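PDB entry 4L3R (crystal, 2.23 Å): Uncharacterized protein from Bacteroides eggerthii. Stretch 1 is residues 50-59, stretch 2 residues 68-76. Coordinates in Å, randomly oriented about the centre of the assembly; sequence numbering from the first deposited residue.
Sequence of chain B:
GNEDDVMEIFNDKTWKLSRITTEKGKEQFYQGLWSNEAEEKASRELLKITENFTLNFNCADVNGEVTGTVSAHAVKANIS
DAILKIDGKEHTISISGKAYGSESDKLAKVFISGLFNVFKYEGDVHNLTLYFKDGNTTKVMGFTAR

Stretch 1 (50-59) TENFTLNFNC
Stretch 2 (68-76) GTVSAHAVK

Strands 54-59 and 68-73 run antiparallel, their axes 4.6 Å apart at closest and 149° between directions, with extended backbones (phi -85 to -150°, psi 112 to 172°); hydrogen-bonded pairs alternate with non-hydrogen-bonded ones. Gly68 faces Cys59 (CA-CA 4.3 Å). Thr69 (chi1 p) pairs with Asn58 (m), Thr69 N to Asn58 O 2.8 Å and Asn58 N to Thr69 O 3.0 Å. On this polar face hydroxyls can donate to a shared water, which accepts from Thr69 OG1 (2.7 Å) and Ser71 OG (2.9 Å) and donates to Asn58 OD1 (3.1 Å). Val70 (t), opposite Phe57 (m) on the other face, suits an apolar layer: its CG2 lies 3.4 Å from Phe57 CE2, its CG1 3.5 Å from Leu55 CD1. Ser71 (m) pairs with Asn56 (m), Asn56 N to Ser71 O 2.8 Å and Ser71 N to Asn56 O 2.9 Å. Ala72 adds a small apolar surface beside Leu55 (t, p), whose CD1 is 4.1 Å from Ala72 CB. His73 (t, chi2 -120°) pairs with Thr54 (p), Thr54 N to His73 O 2.9 Å and His73 N to Thr54 O 3.0 Å; its ring nitrogen ND1 reaches a backbone carbonyl, donating to Glu51 O (2.8 Å, 172°). Beyond the strand, Ala74 O accepts from Phe53 N (3.0 Å) and lies over one face of the Phe53 ring. Val75 (t) places CG2 3.5 Å from Phe53 CZ, a separate apolar contact.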

ATOM      1  N   THR B  50      18.839  -3.799  16.538  1.00 66.30           N
ATOM      2  CA  THR B  50      18.057  -4.016  15.310  1.00 65.82           C
ATOM      3  C   THR B  50      16.845  -3.082  15.180  1.00 66.74           C
ATOM      4  O   THR B  50      16.683  -2.446  14.150  1.00 62.34           O
ATOM      5  CB  THR B  50      17.588  -5.490  15.248  1.00 74.94           C
ATOM      6  OG1 THR B  50      18.745  -6.327  15.308  1.00 77.02           O
ATOM      7  CG2 THR B  50      16.789  -5.810  13.975  1.00 70.52           C
ATOM      8  N   GLU B  51      16.001  -3.031  16.210  1.00 66.22           N
ATOM      9  CA  GLU B  51      14.767  -2.242  16.201  1.00 64.61           C
ATOM     10  C   GLU B  51      14.985  -0.721  16.275  1.00 64.05           C
ATOM     11  O   GLU B  51      14.035   0.004  15.998  1.00 62.61           O
ATOM     12  CB  GLU B  51      13.808  -2.687  17.338  1.00 69.10           C
ATOM     13  CG  GLU B  51      14.327  -2.508  18.764  1.00 86.67           C
ATOM     14  CD  GLU B  51      14.921  -3.741  19.421  1.00116.40           C
ATOM     15  OE1 GLU B  51      15.582  -4.536  18.712  1.00107.48           O
ATOM     16  OE2 GLU B  51      14.791  -3.872  20.660  1.00120.31           O
ATOM     17  N   ASN B  52      16.187  -0.224  16.636  1.00 59.16           N
ATOM     18  CA  ASN B  52      16.441   1.226  16.733  1.00 54.96           C
ATOM     19  C   ASN B  52      16.815   1.852  15.392  1.00 55.14           C
ATOM     20  O   ASN B  52      17.469   1.218  14.563  1.00 55.47           O
ATOM     21  CB  ASN B  52      17.541   1.521  17.751  1.00 52.79           C
ATOM     22  CG  ASN B  52      17.173   1.156  19.167  1.00 62.58           C
ATOM     23  OD1 ASN B  52      16.033   0.827  19.463  1.00 61.28           O
ATOM     24  ND2 ASN B  52      18.128   1.223  20.088  1.00 55.39           N
ATOM     25  N   PHE B  53      16.396   3.119  15.200  1.00 48.59           N
ATOM     26  CA  PHE B  53      16.635   3.936  14.007  1.00 45.97           C
ATOM     27  C   PHE B  53      16.113   3.245  12.739  1.00 50.51           C
ATOM     28  O   PHE B  53      16.834   3.108  11.746  1.00 49.47           O
ATOM     29  CB  PHE B  53      18.120   4.311  13.871  1.00 47.32           C
ATOM     30  CG  PHE B  53      18.677   5.020  15.083  1.00 47.71           C
ATOM     31  CD1 PHE B  53      18.631   6.404  15.179  1.00 48.32           C
ATOM     32  CD2 PHE B  53      19.264   4.304  16.118  1.00 50.35           C
ATOM     33  CE1 PHE B  53      19.120   7.054  16.309  1.00 48.88           C
ATOM     34  CE2 PHE B  53      19.766   4.956  17.243  1.00 52.77           C
ATOM     35  CZ  PHE B  53      19.706   6.328  17.325  1.00 49.49           C
ATOM     36  N   THR B  54      14.839   2.827  12.784  1.00 48.32           N
ATOM     37  CA  THR B  54      14.174   2.177  11.659  1.00 48.44           C
ATOM     38  C   THR B  54      13.152   3.131  11.036  1.00 50.55           C
ATOM     39  O   THR B  54      12.691   4.073  11.689  1.00 48.77           O
ATOM     40  CB  THR B  54      13.515   0.877  12.091  1.00 56.62           C
ATOM     41  OG1 THR B  54      12.529   1.148  13.089  1.00 59.97           O
ATOM     42  CG2 THR B  54      14.514  -0.146  12.587  1.00 54.76           C
ATOM     43  N   LEU B  55      12.805   2.878   9.776  1.00 47.18           N
ATOM     44  CA  LEU B  55      11.840   3.672   9.016  1.00 46.73           C
ATOM     45  C   LEU B  55      11.005   2.715   8.169  1.00 52.67           C
ATOM     46  O   LEU B  55      11.551   1.797   7.556  1.00 54.00           O
ATOM     47  CB  LEU B  55      12.591   4.713   8.161  1.00 46.09           C
ATOM     48  CG  LEU B  55      11.798   5.509   7.111  1.00 50.20           C
ATOM     49  CD1 LEU B  55      10.863   6.511   7.774  1.00 49.60           C
ATOM     50  CD2 LEU B  55      12.746   6.264   6.198  1.00 51.12           C
ATOM     51  N   ASN B  56       9.681   2.880   8.191  1.00 48.25           N
ATOM     52  CA  ASN B  56       8.770   2.009   7.459  1.00 48.82           C
ATOM     53  C   ASN B  56       7.738   2.818   6.701  1.00 52.18           C
ATOM     54  O   ASN B  56       7.087   3.688   7.279  1.00 50.70           O
ATOM     55  CB  ASN B  56       8.044   1.067   8.430  1.00 48.30           C
ATOM     56  CG  ASN B  56       8.893  -0.057   8.943  1.00 62.39           C
ATOM     57  OD1 ASN B  56       9.469   0.031  10.025  1.00 59.66           O
ATOM     58  ND2 ASN B  56       8.966  -1.157   8.204  1.00 50.93           N
ATOM     59  N   PHE B  57       7.584   2.518   5.416  1.00 49.95           N
ATOM     60  CA  PHE B  57       6.559   3.097   4.558  1.00 50.35           C
ATOM     61  C   PHE B  57       5.465   2.059   4.499  1.00 57.28           C
ATOM     62  O   PHE B  57       5.718   0.956   4.020  1.00 57.57           O
ATOM     63  CB  PHE B  57       7.130   3.424   3.180  1.00 51.76           C
ATOM     64  CG  PHE B  57       8.112   4.566   3.231  1.00 51.47           C
ATOM     65  CD1 PHE B  57       9.434   4.350   3.584  1.00 53.61           C
ATOM     66  CD2 PHE B  57       7.707   5.860   2.961  1.00 52.30           C
ATOM     67  CE1 PHE B  57      10.342   5.402   3.623  1.00 53.52           C
ATOM     68  CE2 PHE B  57       8.616   6.912   2.996  1.00 54.26           C
ATOM     69  CZ  PHE B  57       9.930   6.678   3.322  1.00 52.51           C
ATOM     70  N   ASN B  58       4.300   2.341   5.089  1.00 56.56           N
ATOM     71  CA  ASN B  58       3.208   1.363   5.128  1.00 59.81           C
ATOM     72  C   ASN B  58       1.910   1.925   4.617  1.00 66.85           C
ATOM     73  O   ASN B  58       1.694   3.137   4.642  1.00 65.28           O
ATOM     74  CB  ASN B  58       2.965   0.867   6.560  1.00 59.91           C
ATOM     75  CG  ASN B  58       4.189   0.422   7.311  1.00 78.79           C
ATOM     76  OD1 ASN B  58       4.555   1.011   8.329  1.00 71.64           O
ATOM     77  ND2 ASN B  58       4.813  -0.660   6.860  1.00 73.35           N
ATOM     78  N   CYS B  59       1.018   1.004   4.231  1.00 67.65           N
ATOM     79  CA  CYS B  59      -0.336   1.304   3.814  1.00 69.67           C
ATOM     80  C   CYS B  59      -1.246   0.883   4.958  1.00 74.61           C
ATOM     81  O   CYS B  59      -1.069  -0.209   5.501  1.00 75.72           O
ATOM     82  CB  CYS B  59      -0.685   0.596   2.508  1.00 72.74           C
ATOM     83  SG  CYS B  59      -0.237   1.531   1.022  1.00 76.02           S
ATOM     84  N   GLY B  68      -1.072   5.600   2.258  1.00 56.78           N
ATOM     85  CA  GLY B  68       0.342   5.365   2.519  1.00 54.61           C
ATOM     86  C   GLY B  68       0.835   6.369   3.546  1.00 57.17           C
ATOM     87  O   GLY B  68       0.578   7.568   3.404  1.00 55.40           O
ATOM     88  N   THR B  69       1.497   5.885   4.610  1.00 54.22           N
ATOM     89  CA  THR B  69       2.018   6.724   5.692  1.00 53.17           C
ATOM     90  C   THR B  69       3.438   6.317   6.040  1.00 56.27           C
ATOM     91  O   THR B  69       3.934   5.303   5.544  1.00 56.39           O
ATOM     92  CB  THR B  69       1.130   6.621   6.949  1.00 60.61           C
ATOM     93  OG1 THR B  69       1.148   5.281   7.425  1.00 64.71           O
ATOM     94  CG2 THR B  69      -0.291   7.081   6.712  1.00 59.36           C
ATOM     95  N   VAL B  70       4.081   7.107   6.905  1.00 51.04           N
ATOM     96  CA  VAL B  70       5.438   6.843   7.376  1.00 49.47           C
ATOM     97  C   VAL B  70       5.410   6.573   8.870  1.00 50.95           C
ATOM     98  O   VAL B  70       4.766   7.303   9.627  1.00 49.69           O
ATOM     99  CB  VAL B  70       6.402   8.012   7.045  1.00 52.71           C
ATOM    100  CG1 VAL B  70       7.674   7.955   7.891  1.00 52.78           C
ATOM    101  CG2 VAL B  70       6.771   7.986   5.588  1.00 52.68           C
ATOM    102  N   SER B  71       6.155   5.552   9.282  1.00 46.67           N
ATOM    103  CA  SER B  71       6.371   5.204  10.681  1.00 47.04           C
ATOM    104  C   SER B  71       7.873   5.098  10.901  1.00 49.68           C
ATOM    105  O   SER B  71       8.590   4.670  10.003  1.00 48.97           O
ATOM    106  CB  SER B  71       5.673   3.895  11.044  1.00 51.61           C
ATOM    107  OG  SER B  71       4.270   4.064  11.140  1.00 62.38           O
ATOM    108  N   ALA B  72       8.351   5.505  12.063  1.00 46.62           N
ATOM    109  CA  ALA B  72       9.768   5.410  12.373  1.00 45.92           C
ATOM    110  C   ALA B  72       9.972   5.229  13.855  1.00 51.45           C
ATOM    111  O   ALA B  72       9.148   5.655  14.666  1.00 52.13           O
ATOM    112  CB  ALA B  72      10.510   6.648  11.893  1.00 44.53           C
ATOM    113  N   HIS B  73      11.059   4.568  14.206  1.00 48.92           N
ATOM    114  CA  HIS B  73      11.427   4.364  15.596  1.00 50.37           C
ATOM    115  C   HIS B  73      12.877   4.753  15.743  1.00 52.65           C
ATOM    116  O   HIS B  73      13.713   4.231  15.013  1.00 51.20           O
ATOM    117  CB  HIS B  73      11.182   2.917  16.029  1.00 53.54           C
ATOM    118  CG  HIS B  73      11.654   2.641  17.422  1.00 59.33           C
ATOM    119  ND1 HIS B  73      12.616   1.691  17.675  1.00 62.79           N
ATOM    120  CD2 HIS B  73      11.342   3.262  18.583  1.00 62.33           C
ATOM    121  CE1 HIS B  73      12.816   1.712  18.982  1.00 64.15           C
ATOM    122  NE2 HIS B  73      12.086   2.658  19.566  1.00 64.31           N
ATOM    123  N   ALA B  74      13.168   5.697  16.646  1.00 49.02           N
ATOM    124  CA  ALA B  74      14.531   6.112  16.943  1.00 47.99           C
ATOM    125  C   ALA B  74      15.042   5.241  18.104  1.00 51.76           C
ATOM    126  O   ALA B  74      15.510   4.142  17.833  1.00 51.25           O
ATOM    127  CB  ALA B  74      14.574   7.593  17.276  1.00 48.08           C
ATOM    128  N   VAL B  75      14.925   5.683  19.370  1.00 49.47           N
ATOM    129  CA  VAL B  75      15.342   4.885  20.527  1.00 51.84           C
ATOM    130  C   VAL B  75      14.154   4.840  21.488  1.00 59.60           C
ATOM    131  O   VAL B  75      13.501   3.800  21.594  1.00 62.13           O
ATOM    132  CB  VAL B  75      16.644   5.435  21.179  1.00 56.03           C
ATOM    133  CG1 VAL B  75      17.018   4.624  22.427  1.00 58.57           C
ATOM    134  CG2 VAL B  75      17.791   5.436  20.172  1.00 53.73           C
ATOM    135  N   LYS B  76      13.843   5.964  22.149  1.00 57.45           N
ATOM    136  CA  LYS B  76      12.698   6.083  23.059  1.00 60.41           C
ATOM    137  C   LYS B  76      11.481   6.733  22.370  1.00 63.78           C
ATOM    138  O   LYS B  76      10.377   6.617  22.897  1.00 67.16           O
ATOM    139  CB  LYS B  76      13.087   6.906  24.300  1.00 64.53           C
ATOM    140  CG  LYS B  76      14.275   6.326  25.051  1.00 74.05           C
ATOM    141  CD  LYS B  76      14.462   6.928  26.438  1.00 81.59           C
ATOM    142  CE  LYS B  76      14.784   8.399  26.406  1.00 86.77           C
ATOM    143  NZ  LYS B  76      15.270   8.891  27.726  1.00 95.85           N
TER
HETATM  144  O   HOH W   1       3.202   3.815   8.497  1.00 69.64           O